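Local atomic coordinates of RNA-binding protein RO60 (Deinococcus radiodurans, PDB entry 2NVO), a protein that binds small RNAs that accumulate during recovery from ultraviolet irradiation and contributes to the resistance of the bacterium to such irradiation. Residues Arg46-Ser60 / Arg509-Ala522. Numbering follows the deposited sequence.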
loop_
_atom_site.group_PDB
_atom_site.type_symbol
_atom_site.label_atom_id
_atom_site.label_comp_id
_atom_site.label_asym_id
_atom_site.label_seq_id
_atom_site.Cartn_x
_atom_site.Cartn_y
_atom_site.Cartn_z
ATOM N N ARG A 46 -5.830 4.950 -15.199
ATOM C CA ARG A 46 -4.990 5.817 -14.380
ATOM C C ARG A 46 -5.730 6.274 -13.131
ATOM O O ARG A 46 -5.175 6.293 -12.045
ATOM C CB ARG A 46 -4.484 7.026 -15.160
ATOM C CG ARG A 46 -3.516 7.885 -14.341
ATOM C CD ARG A 46 -2.763 8.884 -15.214
ATOM N NE ARG A 46 -1.787 8.212 -16.061
ATOM C CZ ARG A 46 -0.826 8.829 -16.742
ATOM N NH1 ARG A 46 -0.713 10.150 -16.681
ATOM N NH2 ARG A 46 0.023 8.122 -17.487
ATOM N N PHE A 47 -6.992 6.647 -13.298
ATOM C CA PHE A 47 -7.803 7.053 -12.167
ATOM C C PHE A 47 -7.983 5.901 -11.175
ATOM O O PHE A 47 -7.966 6.098 -9.957
ATOM C CB PHE A 47 -9.158 7.571 -12.650
ATOM C CG PHE A 47 -10.135 7.816 -11.547
ATOM C CD1 PHE A 47 -10.205 9.056 -10.927
ATOM C CD2 PHE A 47 -10.985 6.808 -11.126
ATOM C CE1 PHE A 47 -11.109 9.280 -9.891
ATOM C CE2 PHE A 47 -11.885 7.029 -10.093
ATOM C CZ PHE A 47 -11.947 8.266 -9.486
ATOM N N LEU A 48 -8.168 4.698 -11.697
ATOM C CA LEU A 48 -8.342 3.514 -10.858
ATOM C C LEU A 48 -7.107 3.158 -10.034
ATOM O O LEU A 48 -7.223 2.699 -8.906
ATOM C CB LEU A 48 -8.737 2.317 -11.715
ATOM C CG LEU A 48 -10.143 2.392 -12.299
ATOM C CD1 LEU A 48 -10.347 1.297 -13.333
ATOM C CD2 LEU A 48 -11.162 2.271 -11.169
ATOM N N VAL A 49 -5.924 3.371 -10.595
ATOM C CA VAL A 49 -4.690 3.049 -9.881
ATOM C C VAL A 49 -4.258 4.151 -8.927
ATOM O O VAL A 49 -3.938 3.890 -7.774
ATOM C CB VAL A 49 -3.519 2.763 -10.852
ATOM C CG1 VAL A 49 -2.188 2.679 -10.086
ATOM C CG2 VAL A 49 -3.778 1.498 -11.630
ATOM N N LEU A 50 -4.223 5.382 -9.421
ATOM C CA LEU A 50 -3.722 6.498 -8.630
ATOM C C LEU A 50 -4.783 7.056 -7.695
ATOM O O LEU A 50 -4.460 7.569 -6.638
ATOM C CB LEU A 50 -3.213 7.616 -9.539
ATOM C CG LEU A 50 -2.077 7.219 -10.480
ATOM C CD1 LEU A 50 -1.586 8.425 -11.270
ATOM C CD2 LEU A 50 -0.955 6.586 -9.694
ATOM N N GLY A 51 -6.046 6.962 -8.093
ATOM C CA GLY A 51 -7.131 7.500 -7.296
ATOM C C GLY A 51 -7.283 8.974 -7.591
ATOM O O GLY A 51 -7.891 9.715 -6.825
ATOM N N VAL A 52 -6.705 9.389 -8.709
ATOM C CA VAL A 52 -6.803 10.756 -9.178
ATOM C C VAL A 52 -6.807 10.731 -10.705
ATOM O O VAL A 52 -6.273 9.806 -11.330
ATOM C CB VAL A 52 -5.619 11.597 -8.675
ATOM C CG1 VAL A 52 -4.477 11.531 -9.678
ATOM C CG2 VAL A 52 -6.041 13.035 -8.451
ATOM N N ASP A 53 -7.411 11.754 -11.301
ATOM C CA ASP A 53 -7.553 11.841 -12.750
ATOM C C ASP A 53 -6.428 12.700 -13.359
ATOM O O ASP A 53 -6.673 13.605 -14.159
ATOM C CB ASP A 53 -8.936 12.415 -13.074
ATOM C CG ASP A 53 -9.225 12.463 -14.557
ATOM O OD1 ASP A 53 -8.493 11.824 -15.345
ATOM O OD2 ASP A 53 -10.198 13.152 -14.931
ATOM N N GLY A 54 -5.192 12.419 -12.958
ATOM C CA GLY A 54 -4.033 13.152 -13.443
ATOM C C GLY A 54 -2.800 12.300 -13.241
ATOM O O GLY A 54 -2.928 11.136 -12.885
ATOM N N GLY A 55 -1.612 12.863 -13.457
ATOM C CA GLY A 55 -0.388 12.093 -13.298
ATOM C C GLY A 55 0.244 12.253 -11.924
ATOM O O GLY A 55 1.448 12.489 -11.816
ATOM N N THR A 56 -0.552 12.123 -10.867
ATOM C CA THR A 56 -0.043 12.361 -9.517
ATOM C C THR A 56 -0.424 11.216 -8.597
ATOM O O THR A 56 -1.582 10.866 -8.504
ATOM C CB THR A 56 -0.633 13.636 -8.899
ATOM O OG1 THR A 56 -0.400 14.752 -9.763
ATOM C CG2 THR A 56 0.012 13.917 -7.536
ATOM N N PHE A 57 0.556 10.617 -7.934
ATOM C CA PHE A 57 0.261 9.648 -6.885
ATOM C C PHE A 57 0.469 10.286 -5.512
ATOM O O PHE A 57 1.585 10.653 -5.152
ATOM C CB PHE A 57 1.130 8.395 -7.023
ATOM C CG PHE A 57 0.814 7.328 -6.008
ATOM C CD1 PHE A 57 -0.457 6.774 -5.941
ATOM C CD2 PHE A 57 1.777 6.874 -5.139
ATOM C CE1 PHE A 57 -0.763 5.790 -5.005
ATOM C CE2 PHE A 57 1.487 5.884 -4.203
ATOM C CZ PHE A 57 0.205 5.352 -4.133
ATOM N N TYR A 58 -0.610 10.426 -4.756
ATOM C CA TYR A 58 -0.515 10.896 -3.384
ATOM C C TYR A 58 -0.258 9.688 -2.514
ATOM O O TYR A 58 -1.155 8.884 -2.262
ATOM C CB TYR A 58 -1.787 11.624 -2.962
ATOM C CG TYR A 58 -1.943 12.967 -3.638
ATOM C CD1 TYR A 58 -1.243 14.079 -3.190
ATOM C CD2 TYR A 58 -2.777 13.117 -4.742
ATOM C CE1 TYR A 58 -1.381 15.309 -3.807
ATOM C CE2 TYR A 58 -2.915 14.337 -5.365
ATOM C CZ TYR A 58 -2.220 15.425 -4.893
ATOM O OH TYR A 58 -2.368 16.639 -5.518
ATOM N N ALA A 59 0.992 9.554 -2.090
ATOM C CA ALA A 59 1.490 8.315 -1.518
ATOM C C ALA A 59 1.397 8.589 -0.070
ATOM O O ALA A 59 2.323 9.134 0.530
ATOM C CB ALA A 59 2.933 8.079 -1.925
ATOM N N SER A 60 0.266 8.219 0.507
ATOM C CA SER A 60 -0.225 9.075 1.546
ATOM C C SER A 60 -0.496 8.581 2.948
ATOM O O SER A 60 -0.212 7.448 3.344
ATOM C CB SER A 60 -1.409 9.881 1.032
ATOM O OG SER A 60 -0.947 11.083 0.448
ATOM N N ARG A 509 -0.455 15.048 -20.586
ATOM C CA ARG A 509 0.469 14.053 -21.125
ATOM C C ARG A 509 0.330 12.731 -20.391
ATOM O O ARG A 509 -0.344 12.657 -19.375
ATOM C CB ARG A 509 1.905 14.558 -21.060
ATOM C CG ARG A 509 2.113 15.858 -21.825
ATOM C CD ARG A 509 3.472 16.453 -21.547
ATOM N NE ARG A 509 4.549 15.599 -22.031
ATOM C CZ ARG A 509 5.353 15.900 -23.041
ATOM N NH1 ARG A 509 5.212 17.054 -23.691
ATOM N NH2 ARG A 509 6.303 15.043 -23.401
ATOM N N ARG A 510 0.948 11.687 -20.924
ATOM C CA ARG A 510 0.902 10.379 -20.284
ATOM C C ARG A 510 2.277 9.941 -19.817
ATOM O O ARG A 510 2.392 8.936 -19.117
ATOM C CB ARG A 510 0.338 9.324 -21.233
ATOM C CG ARG A 510 -1.139 9.475 -21.505
ATOM C CD ARG A 510 -1.746 8.188 -22.053
ATOM N NE ARG A 510 -1.678 7.093 -21.086
ATOM C CZ ARG A 510 -1.014 5.956 -21.280
ATOM N NH1 ARG A 510 -0.365 5.741 -22.420
ATOM N NH2 ARG A 510 -1.009 5.024 -20.335
ATOM N N ASP A 511 3.311 10.691 -20.206
ATOM C CA ASP A 511 4.688 10.272 -19.961
ATOM C C ASP A 511 5.266 10.818 -18.646
ATOM O O ASP A 511 6.465 10.774 -18.446
ATOM C CB ASP A 511 5.600 10.635 -21.155
ATOM C CG ASP A 511 5.549 12.131 -21.521
ATOM O OD1 ASP A 511 4.848 12.915 -20.847
ATOM O OD2 ASP A 511 6.222 12.533 -22.497
ATOM N N MET A 512 4.407 11.312 -17.758
ATOM C CA MET A 512 4.877 11.972 -16.540
ATOM C C MET A 512 4.083 11.548 -15.315
ATOM O O MET A 512 2.862 11.407 -15.370
ATOM C CB MET A 512 4.769 13.496 -16.677
ATOM C CG MET A 512 5.500 14.041 -17.877
ATOM S SD MET A 512 5.292 15.823 -18.084
ATOM C CE MET A 512 6.576 16.468 -17.014
ATOM N N LEU A 513 4.783 11.392 -14.198
ATOM C CA LEU A 513 4.141 11.017 -12.938
ATOM C C LEU A 513 4.782 11.796 -11.795
ATOM O O LEU A 513 6.003 11.824 -11.689
ATOM C CB LEU A 513 4.338 9.524 -12.672
ATOM C CG LEU A 513 3.779 9.039 -11.327
ATOM C CD1 LEU A 513 2.281 9.091 -11.379
ATOM C CD2 LEU A 513 4.265 7.615 -10.997
ATOM N N ASP A 514 3.961 12.416 -10.957
ATOM C CA ASP A 514 4.425 13.049 -9.723
ATOM C C ASP A 514 4.020 12.144 -8.565
ATOM O O ASP A 514 2.858 11.733 -8.463
ATOM C CB ASP A 514 3.751 14.413 -9.523
ATOM C CG ASP A 514 4.265 15.479 -10.469
ATOM O OD1 ASP A 514 5.312 15.274 -11.123
ATOM O OD2 ASP A 514 3.629 16.547 -10.547
ATOM N N VAL A 515 4.975 11.834 -7.699
ATOM C CA VAL A 515 4.709 11.088 -6.481
ATOM C C VAL A 515 4.899 12.059 -5.336
ATOM O O VAL A 515 6.011 12.545 -5.090
ATOM C CB VAL A 515 5.694 9.941 -6.303
ATOM C CG1 VAL A 515 5.428 9.185 -4.975
ATOM C CG2 VAL A 515 5.644 8.996 -7.527
ATOM N N VAL A 516 3.807 12.344 -4.645
ATOM C CA VAL A 516 3.810 13.333 -3.579
ATOM C C VAL A 516 3.851 12.580 -2.252
ATOM O O VAL A 516 2.901 11.898 -1.884
ATOM C CB VAL A 516 2.541 14.208 -3.648
ATOM C CG1 VAL A 516 2.586 15.314 -2.580
ATOM C CG2 VAL A 516 2.407 14.818 -5.034
ATOM N N GLY A 517 4.958 12.705 -1.542
ATOM C CA GLY A 517 5.205 11.896 -0.363
ATOM C C GLY A 517 5.725 10.530 -0.758
ATOM O O GLY A 517 6.185 10.311 -1.887
ATOM N N PHE A 518 5.683 9.603 0.186
ATOM C CA PHE A 518 6.094 8.243 -0.087
ATOM C C PHE A 518 5.371 7.335 0.873
ATOM O O PHE A 518 4.933 7.769 1.935
ATOM C CB PHE A 518 7.607 8.065 0.072
ATOM C CG PHE A 518 8.230 7.169 -0.970
ATOM C CD1 PHE A 518 8.160 7.498 -2.307
ATOM C CD2 PHE A 518 8.915 6.011 -0.611
ATOM C CE1 PHE A 518 8.738 6.682 -3.284
ATOM C CE2 PHE A 518 9.514 5.192 -1.588
ATOM C CZ PHE A 518 9.423 5.534 -2.921
ATOM N N ASP A 519 5.246 6.079 0.476
ATOM C CA ASP A 519 4.721 5.032 1.334
ATOM C C ASP A 519 5.064 3.698 0.697
ATOM O O ASP A 519 5.742 3.647 -0.338
ATOM C CB ASP A 519 3.204 5.180 1.581
ATOM C CG ASP A 519 2.367 5.116 0.301
ATOM O OD1 ASP A 519 2.841 4.596 -0.724
ATOM O OD2 ASP A 519 1.207 5.593 0.322
ATOM N N ALA A 520 4.586 2.629 1.315
ATOM C CA ALA A 520 4.905 1.284 0.897
ATOM C C ALA A 520 4.417 0.949 -0.513
ATOM O O ALA A 520 5.004 0.116 -1.182
ATOM C CB ALA A 520 4.360 0.274 1.919
ATOM N N ALA A 521 3.352 1.605 -0.963
ATOM C CA ALA A 521 2.808 1.342 -2.291
ATOM C C ALA A 521 3.537 2.088 -3.422
ATOM O O ALA A 521 3.370 1.766 -4.601
ATOM C CB ALA A 521 1.321 1.672 -2.320
ATOM N N ALA A 522 4.333 3.090 -3.064
ATOM C CA ALA A 522 4.894 3.977 -4.075
ATOM C C ALA A 522 5.826 3.262 -5.060
ATOM O O ALA A 522 5.722 3.496 -6.251
ATOM C CB ALA A 522 5.594 5.178 -3.428
HETATM O O HOH W 1 1.306 12.146 -17.333
HETATM O O HOH W 2 1.280 16.722 -9.176
HETATM O O HOH W 3 2.827 7.972 3.744
#
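Phe57 and Val516 show how a strand donated from a distant part of the chain is sewn onto the edge of a sheet. Strand 56-59 runs parallel to strand 512-517, and four backbone hydrogen bonds alternate between them: Asp514 N to Gly55 O, Phe57 N to Asp514 O (2.6 Å), Val516 N to Phe57 O and Ala59 N to Val516 O (3.0 Å). On one face, CG2 of Thr56 meets CG2 of Val516 at 3.6 Å and also lies over one face of the Tyr58 ring, toward its rim; the CD1-CE1 side of that ring runs alongside the valine, and the Tyr58 hydroxyl bonds to Glu501. Water joins Thr56 OG1 to Asp514 OD2, a carboxylate oxygen that also accepts from Ile504 N and Ala505 N. The Phe57 side of the sheet is largely apolar. Here CG of Phe57 stands anti to the backbone N (chi1 -177°), and the ring reaches Ala522, with its CE2 3.9 Å from Ala522 CA, while Asp519 OD1 lies at the ring edge. Beyond Gly55, Arg46 donates from NH2 to Arg510 O (3.0 Å), almost in the guanidinium plane, and its NH1 reaches a water that donates to Arg509 O and Met512 O. NH2 also bonds to Val534 O, tying helix 40-50 to the chain's C-terminal end. The N-terminal strand thus adds a parallel edge strand to the mixed, mostly parallel sheet of the VWFA-like domain, consistent with that domain closing the TROVE horseshoe.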